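Local coordinates for protein thermostable monoacylglycerol lipase (PDB 4LHE) that probably hydrolyses monoacylglycerols to free fatty acid and glycerol, as a heat-stable bacterial lipase of the alpha/beta-hydrolase fold, at residues F14-N18 with W83-R87; Y62-E66 with P139-D143. One frame throughout, in Å; residues are numbered along the deposited sequence.

Contact 1. Residues F14-N18 with W83-R87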
loop_
_atom_site.group_PDB
_atom_site.type_symbol
_atom_site.label_atom_id
_atom_site.label_comp_id
_atom_site.label_asym_id
_atom_site.label_seq_id
_atom_site.Cartn_x
_atom_site.Cartn_y
_atom_site.Cartn_z
ATOM N N PHE A 14 0.563 -14.143 -1.182
ATOM C CA PHE A 14 -0.629 -14.936 -0.927
ATOM C C PHE A 14 -1.569 -14.808 -2.117
ATOM O O PHE A 14 -1.962 -13.699 -2.493
ATOM C CB PHE A 14 -1.306 -14.484 0.384
ATOM C CG PHE A 14 -2.674 -15.084 0.611
ATOM C CD1 PHE A 14 -2.826 -16.435 0.877
ATOM C CD2 PHE A 14 -3.806 -14.289 0.572
ATOM C CE1 PHE A 14 -4.089 -16.977 1.087
ATOM C CE2 PHE A 14 -5.066 -14.830 0.777
ATOM C CZ PHE A 14 -5.206 -16.171 1.034
ATOM N N TYR A 15 -1.904 -15.949 -2.725
ATOM C CA TYR A 15 -2.869 -15.994 -3.819
ATOM C C TYR A 15 -4.024 -16.933 -3.470
ATOM O O TYR A 15 -3.810 -17.991 -2.868
ATOM C CB TYR A 15 -2.198 -16.480 -5.112
ATOM C CG TYR A 15 -0.986 -15.665 -5.518
ATOM C CD1 TYR A 15 -1.105 -14.624 -6.434
ATOM C CD2 TYR A 15 0.271 -15.933 -4.981
ATOM C CE1 TYR A 15 -0.008 -13.873 -6.812
ATOM C CE2 TYR A 15 1.378 -15.182 -5.353
ATOM C CZ TYR A 15 1.226 -14.150 -6.264
ATOM O OH TYR A 15 2.315 -13.403 -6.647
ATOM N N ALA A 16 -5.244 -16.547 -3.845
ATOM C CA ALA A 16 -6.405 -17.418 -3.664
ATOM C C ALA A 16 -7.451 -17.148 -4.720
ATOM O O ALA A 16 -7.885 -15.998 -4.902
ATOM C CB ALA A 16 -7.004 -17.277 -2.271
ATOM N N GLU A 17 -7.860 -18.214 -5.407
ATOM C CA GLU A 17 -8.839 -18.132 -6.482
ATOM C C GLU A 17 -10.253 -18.600 -6.208
ATOM O O GLU A 17 -10.541 -19.798 -6.232
ATOM C CB GLU A 17 -8.439 -19.034 -7.647
ATOM C CG GLU A 17 -7.056 -18.769 -8.177
ATOM C CD GLU A 17 -6.936 -19.149 -9.643
ATOM O OE1 GLU A 17 -7.990 -19.301 -10.307
ATOM O OE2 GLU A 17 -5.792 -19.287 -10.124
ATOM N N ASN A 18 -11.125 -17.641 -5.937
ATOM C CA ASN A 18 -12.508 -17.926 -5.621
ATOM C C ASN A 18 -13.661 -17.545 -6.534
ATOM O O ASN A 18 -14.145 -18.388 -7.282
ATOM C CB ASN A 18 -12.742 -17.255 -4.269
ATOM C CG ASN A 18 -11.947 -17.911 -3.150
ATOM O OD1 ASN A 18 -12.017 -19.130 -2.955
ATOM N ND2 ASN A 18 -11.177 -17.109 -2.415
ATOM N N TRP A 83 -2.308 -10.828 -13.079
ATOM C CA TRP A 83 -2.751 -12.125 -12.557
ATOM C C TRP A 83 -4.242 -12.097 -12.263
ATOM O O TRP A 83 -4.969 -13.040 -12.597
ATOM C CB TRP A 83 -1.961 -12.477 -11.297
ATOM C CG TRP A 83 -2.267 -13.830 -10.732
ATOM C CD1 TRP A 83 -1.680 -15.010 -11.071
ATOM C CD2 TRP A 83 -3.231 -14.132 -9.720
ATOM N NE1 TRP A 83 -2.222 -16.031 -10.337
ATOM C CE2 TRP A 83 -3.177 -15.521 -9.496
ATOM C CE3 TRP A 83 -4.140 -13.361 -8.978
ATOM C CZ2 TRP A 83 -3.996 -16.164 -8.557
ATOM C CZ3 TRP A 83 -4.954 -13.998 -8.049
ATOM C CH2 TRP A 83 -4.870 -15.389 -7.844
ATOM N N LEU A 84 -4.705 -11.018 -11.639
ATOM C CA LEU A 84 -6.126 -10.866 -11.318
ATOM C C LEU A 84 -6.975 -10.716 -12.580
ATOM O O LEU A 84 -8.049 -11.327 -12.702
ATOM C CB LEU A 84 -6.351 -9.628 -10.450
ATOM C CG LEU A 84 -6.229 -9.765 -8.933
ATOM C CD1 LEU A 84 -6.726 -8.472 -8.261
ATOM C CD2 LEU A 84 -7.011 -10.947 -8.449
ATOM N N LYS A 85 -6.495 -9.904 -13.522
ATOM C CA LYS A 85 -7.270 -9.631 -14.737
ATOM C C LYS A 85 -7.519 -10.896 -15.568
ATOM O O LYS A 85 -8.539 -11.006 -16.264
ATOM C CB LYS A 85 -6.588 -8.556 -15.570
ATOM C CG LYS A 85 -7.550 -7.522 -16.101
ATOM C CD LYS A 85 -6.872 -6.651 -17.153
ATOM C CE LYS A 85 -7.841 -5.628 -17.723
ATOM N NZ LYS A 85 -7.273 -4.957 -18.929
ATOM N N GLN A 86 -6.610 -11.864 -15.473
ATOM C CA GLN A 86 -6.813 -13.150 -16.144
ATOM C C GLN A 86 -7.970 -13.919 -15.531
ATOM O O GLN A 86 -8.611 -14.721 -16.201
ATOM C CB GLN A 86 -5.552 -14.019 -16.063
ATOM C CG GLN A 86 -4.389 -13.566 -16.942
ATOM C CD GLN A 86 -3.139 -14.414 -16.738
ATOM O OE1 GLN A 86 -2.527 -14.407 -15.657
ATOM N NE2 GLN A 86 -2.754 -15.151 -17.774
ATOM N N ARG A 87 -8.240 -13.668 -14.257
ATOM C CA ARG A 87 -9.096 -14.550 -13.470
ATOM C C ARG A 87 -10.410 -13.912 -13.039
ATOM O O ARG A 87 -11.335 -14.609 -12.621
ATOM C CB ARG A 87 -8.325 -15.047 -12.237
ATOM C CG ARG A 87 -7.095 -15.879 -12.610
ATOM C CD ARG A 87 -6.171 -16.169 -11.437
ATOM N NE ARG A 87 -5.168 -17.168 -11.823
ATOM C CZ ARG A 87 -4.178 -16.937 -12.685
ATOM N NH1 ARG A 87 -4.026 -15.736 -13.236
ATOM N NH2 ARG A 87 -3.322 -17.901 -12.981
#
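Segment 14-18, strand 14-16 and the loop after it, passes beside residues 83-87 in the C-terminal part of helix 70-87, with the CA atoms of Tyr-15 and Trp-83 9.6 Å apart and those of Glu-17 and Arg-87 drawing in to 7.9 Å. This is one edge of the central sheet of the alpha/beta-hydrolase fold. The strand is an outermost strand of that sheet and runs antiparallel to its neighbour 49-52. The helix lays Trp-83 on strand 49-52 and Leu-84 on strand 90-96. Two side chains of 14-18, Tyr-15 and Glu-17, meet Trp-83 and Arg-87 of 83-87.

Tyr-15 and Trp-83 form a T-shaped pair. The edge of the tyrosine ring points at the face of the indole, and the planes stand at 61°. Tyr-15 CD1 does the touching, 3.8 Å from Trp-83 CE2. Tyr-15 CB also touches the ring, 3.9 Å from Trp-83 CZ2. The indole reaches the strand because its CG lies anti to the backbone N (chi1 -176°). On strand 49-52, Trp-83 touches Thr-49 and Cys-51.

Arg-87, four residues on, takes the other face of the indole. Arg-87 CD lies over the rim of that face, 3.5 Å above the plane. The guanidinium sits with Trp-83 NE1 over its centre. Arg-87 NH1 holds this pose with hydrogen bonds to Trp-83 O and to Gln-86 OE1, both near the guanidinium plane. NE is left to point across the contact. There it forms a salt bridge to the extended side chain of Glu-17. The carboxylate stands almost upright to the guanidinium, with planes 85° apart. Arg-87 NE donates to Glu-17 OE2 at 2.8 Å, in the guanidinium plane but from above the carboxylate plane.

Contact 2. Residues Y62-E66 with P139-D143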
loop_
_atom_site.group_PDB
_atom_site.type_symbol
_atom_site.label_atom_id
_atom_site.label_comp_id
_atom_site.label_asym_id
_atom_site.label_seq_id
_atom_site.Cartn_x
_atom_site.Cartn_y
_atom_site.Cartn_z
ATOM N N TYR A 62 17.736 -5.494 3.180
ATOM C CA TYR A 62 17.700 -4.108 2.706
ATOM C C TYR A 62 18.638 -3.816 1.523
ATOM O O TYR A 62 18.461 -2.825 0.815
ATOM C CB TYR A 62 17.901 -3.094 3.845
ATOM C CG TYR A 62 19.163 -3.280 4.657
ATOM C CD1 TYR A 62 20.410 -3.028 4.103
ATOM C CD2 TYR A 62 19.104 -3.681 5.989
ATOM C CE1 TYR A 62 21.557 -3.182 4.839
ATOM C CE2 TYR A 62 20.249 -3.841 6.735
ATOM C CZ TYR A 62 21.475 -3.592 6.152
ATOM O OH TYR A 62 22.631 -3.741 6.881
ATOM N N GLU A 63 19.624 -4.685 1.304
ATOM C CA GLU A 63 20.529 -4.541 0.160
ATOM C C GLU A 63 19.818 -4.842 -1.156
ATOM O O GLU A 63 20.057 -4.174 -2.166
ATOM C CB GLU A 63 21.734 -5.462 0.319
ATOM C CG GLU A 63 22.843 -4.886 1.178
ATOM C CD GLU A 63 23.803 -5.959 1.614
ATOM O OE1 GLU A 63 23.340 -7.104 1.797
ATOM O OE2 GLU A 63 25.010 -5.671 1.756
ATOM N N ASP A 64 18.954 -5.853 -1.135
ATOM C CA ASP A 64 18.063 -6.138 -2.253
ATOM C C ASP A 64 17.194 -4.925 -2.539
ATOM O O ASP A 64 17.116 -4.457 -3.673
ATOM C CB ASP A 64 17.175 -7.341 -1.926
ATOM C CG ASP A 64 17.913 -8.664 -2.050
ATOM O OD1 ASP A 64 19.012 -8.691 -2.647
ATOM O OD2 ASP A 64 17.392 -9.683 -1.555
ATOM N N MET A 65 16.536 -4.427 -1.498
ATOM C CA MET A 65 15.757 -3.196 -1.578
ATOM C C MET A 65 16.537 -2.060 -2.246
ATOM O O MET A 65 16.012 -1.348 -3.108
ATOM C CB MET A 65 15.365 -2.775 -0.161
ATOM C CG MET A 65 14.804 -1.390 -0.081
ATOM S SD MET A 65 13.034 -1.447 -0.304
ATOM C CE MET A 65 12.598 0.133 0.416
ATOM N N GLU A 66 17.800 -1.911 -1.861
ATOM C CA GLU A 66 18.629 -0.793 -2.313
ATOM C C GLU A 66 18.793 -0.716 -3.829
ATOM O O GLU A 66 18.837 0.377 -4.398
ATOM C CB GLU A 66 20.006 -0.871 -1.652
ATOM C CG GLU A 66 20.962 0.189 -2.139
ATOM C CD GLU A 66 22.184 0.310 -1.271
ATOM O OE1 GLU A 66 22.725 -0.728 -0.819
ATOM O OE2 GLU A 66 22.600 1.456 -1.045
ATOM N N PRO A 139 24.034 9.693 4.003
ATOM C CA PRO A 139 24.417 8.346 4.431
ATOM C C PRO A 139 23.802 7.327 3.476
ATOM O O PRO A 139 22.801 7.630 2.817
ATOM C CB PRO A 139 23.790 8.229 5.821
ATOM C CG PRO A 139 22.647 9.189 5.801
ATOM C CD PRO A 139 23.057 10.320 4.915
ATOM N N ARG A 140 24.410 6.152 3.366
ATOM C CA ARG A 140 23.844 5.104 2.537
ATOM C C ARG A 140 22.505 4.659 3.111
ATOM O O ARG A 140 21.527 4.494 2.379
ATOM C CB ARG A 140 24.786 3.911 2.470
ATOM C CG ARG A 140 24.164 2.720 1.779
ATOM C CD ARG A 140 25.009 2.234 0.626
ATOM N NE ARG A 140 25.990 1.217 0.994
ATOM C CZ ARG A 140 25.967 -0.046 0.573
ATOM N NH1 ARG A 140 25.006 -0.471 -0.229
ATOM N NH2 ARG A 140 26.919 -0.888 0.948
ATOM N N TYR A 141 22.476 4.480 4.429
ATOM C CA TYR A 141 21.310 3.945 5.117
ATOM C C TYR A 141 20.876 4.863 6.245
ATOM O O TYR A 141 21.711 5.519 6.876
ATOM C CB TYR A 141 21.645 2.591 5.738
ATOM C CG TYR A 141 22.107 1.532 4.773
ATOM C CD1 TYR A 141 21.217 0.945 3.882
ATOM C CD2 TYR A 141 23.424 1.083 4.782
ATOM C CE1 TYR A 141 21.630 -0.040 3.008
ATOM C CE2 TYR A 141 23.849 0.097 3.912
ATOM C CZ TYR A 141 22.948 -0.458 3.025
ATOM O OH TYR A 141 23.356 -1.437 2.147
ATOM N N LEU A 142 19.569 4.897 6.502
ATOM C CA LEU A 142 19.041 5.491 7.724
ATOM C C LEU A 142 18.482 4.375 8.577
ATOM O O LEU A 142 17.810 3.478 8.063
ATOM C CB LEU A 142 17.908 6.452 7.414
ATOM C CG LEU A 142 18.082 7.346 6.206
ATOM C CD1 LEU A 142 16.825 8.113 6.094
ATOM C CD2 LEU A 142 19.256 8.286 6.391
ATOM N N ASP A 143 18.758 4.423 9.876
ATOM C CA ASP A 143 18.199 3.436 10.791
ATOM C C ASP A 143 16.704 3.696 10.871
ATOM O O ASP A 143 16.268 4.850 10.902
ATOM C CB ASP A 143 18.847 3.528 12.176
ATOM C CG ASP A 143 20.360 3.408 12.123
ATOM O OD1 ASP A 143 20.887 3.034 11.055
ATOM O OD2 ASP A 143 21.025 3.688 13.147
HETATM O O HOH W 1 21.165 4.195 -0.351
#
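Tyr-62 and Tyr-141 meet as a T-shaped pair, the edge of the first ring toward the face of the second. The centroids are 4.8 Å apart and the planes stand at 63°. Tyr-62 CD1 comes to 3.4 Å from Tyr-141 CE1, and Tyr-62 CE1 lies over the face of the Tyr-141 ring. Tyr-62 CG stands between its backbone N and carbonyl carbon (chi1 56°), which swings the ring out from the helix toward the strand. The Tyr-141 hydroxyl reaches on to the helix, with OH 3.6 Å from Glu-63 CG.

Arg-140 CG sits over the centre of the Tyr-141 face opposite Tyr-62, 3.3 Å above the plane. The chain then bends at chi2 and chi3, which brings the guanidinium to Glu-66. The two form a salt bridge through Glu-66 OE1 and Arg-140 NH1, but those atoms are modelled too close for the detail to be trusted. One water adds a link, donating to Glu-66 OE2 and, at 2.8 Å, to Arg-140 O. With an alanine at Tyr-141, the edge of Tyr-62 would be likely to lose its aromatic face and the Arg-140 chain the ring it rests on.

Outside this shell, Lys-161 of strand 161-163 touches both tyrosines. Backbone bonds from Arg-140 to Thr-164 and from Leu-142 to Thr-162 hold the short strand in place. On the helix, the Asp-64 carboxylate accepts hydrogen bonds from the backbone N of Gln-4 (at OD1) and of Tyr-5 (at OD2). The axes of 62-66 and 141-143 approach no closer than 11.7 Å, so side chains and a water span the gap. The two-stranded antiparallel sheet is separate from the central sheet. It follows strand 115-119, where many alpha/beta-hydrolase lipases carry a cap insertion, so it is probably part of the cap.

Overall arrangement
From the N terminus the chain first lays down strand 14-16, then the early core strands, then helix 62-67 and helix 70-87. Contact 1 closes a loop here, bringing residues 83-87 of helix 70-87 back to the edge strand. The chain goes on through strands 90-96 and 115-119 before it reaches strand 141-143. Contact 2 then closes the second loop, back to helix 62-67. The loops cross, since 62-66 lies within the first and 83-87 within the second. The contacts do not touch: their centres are 32 Å apart. Contact 1 ties a helix to the central sheet, while contact 2 ties the separate two-stranded sheet to a short helix.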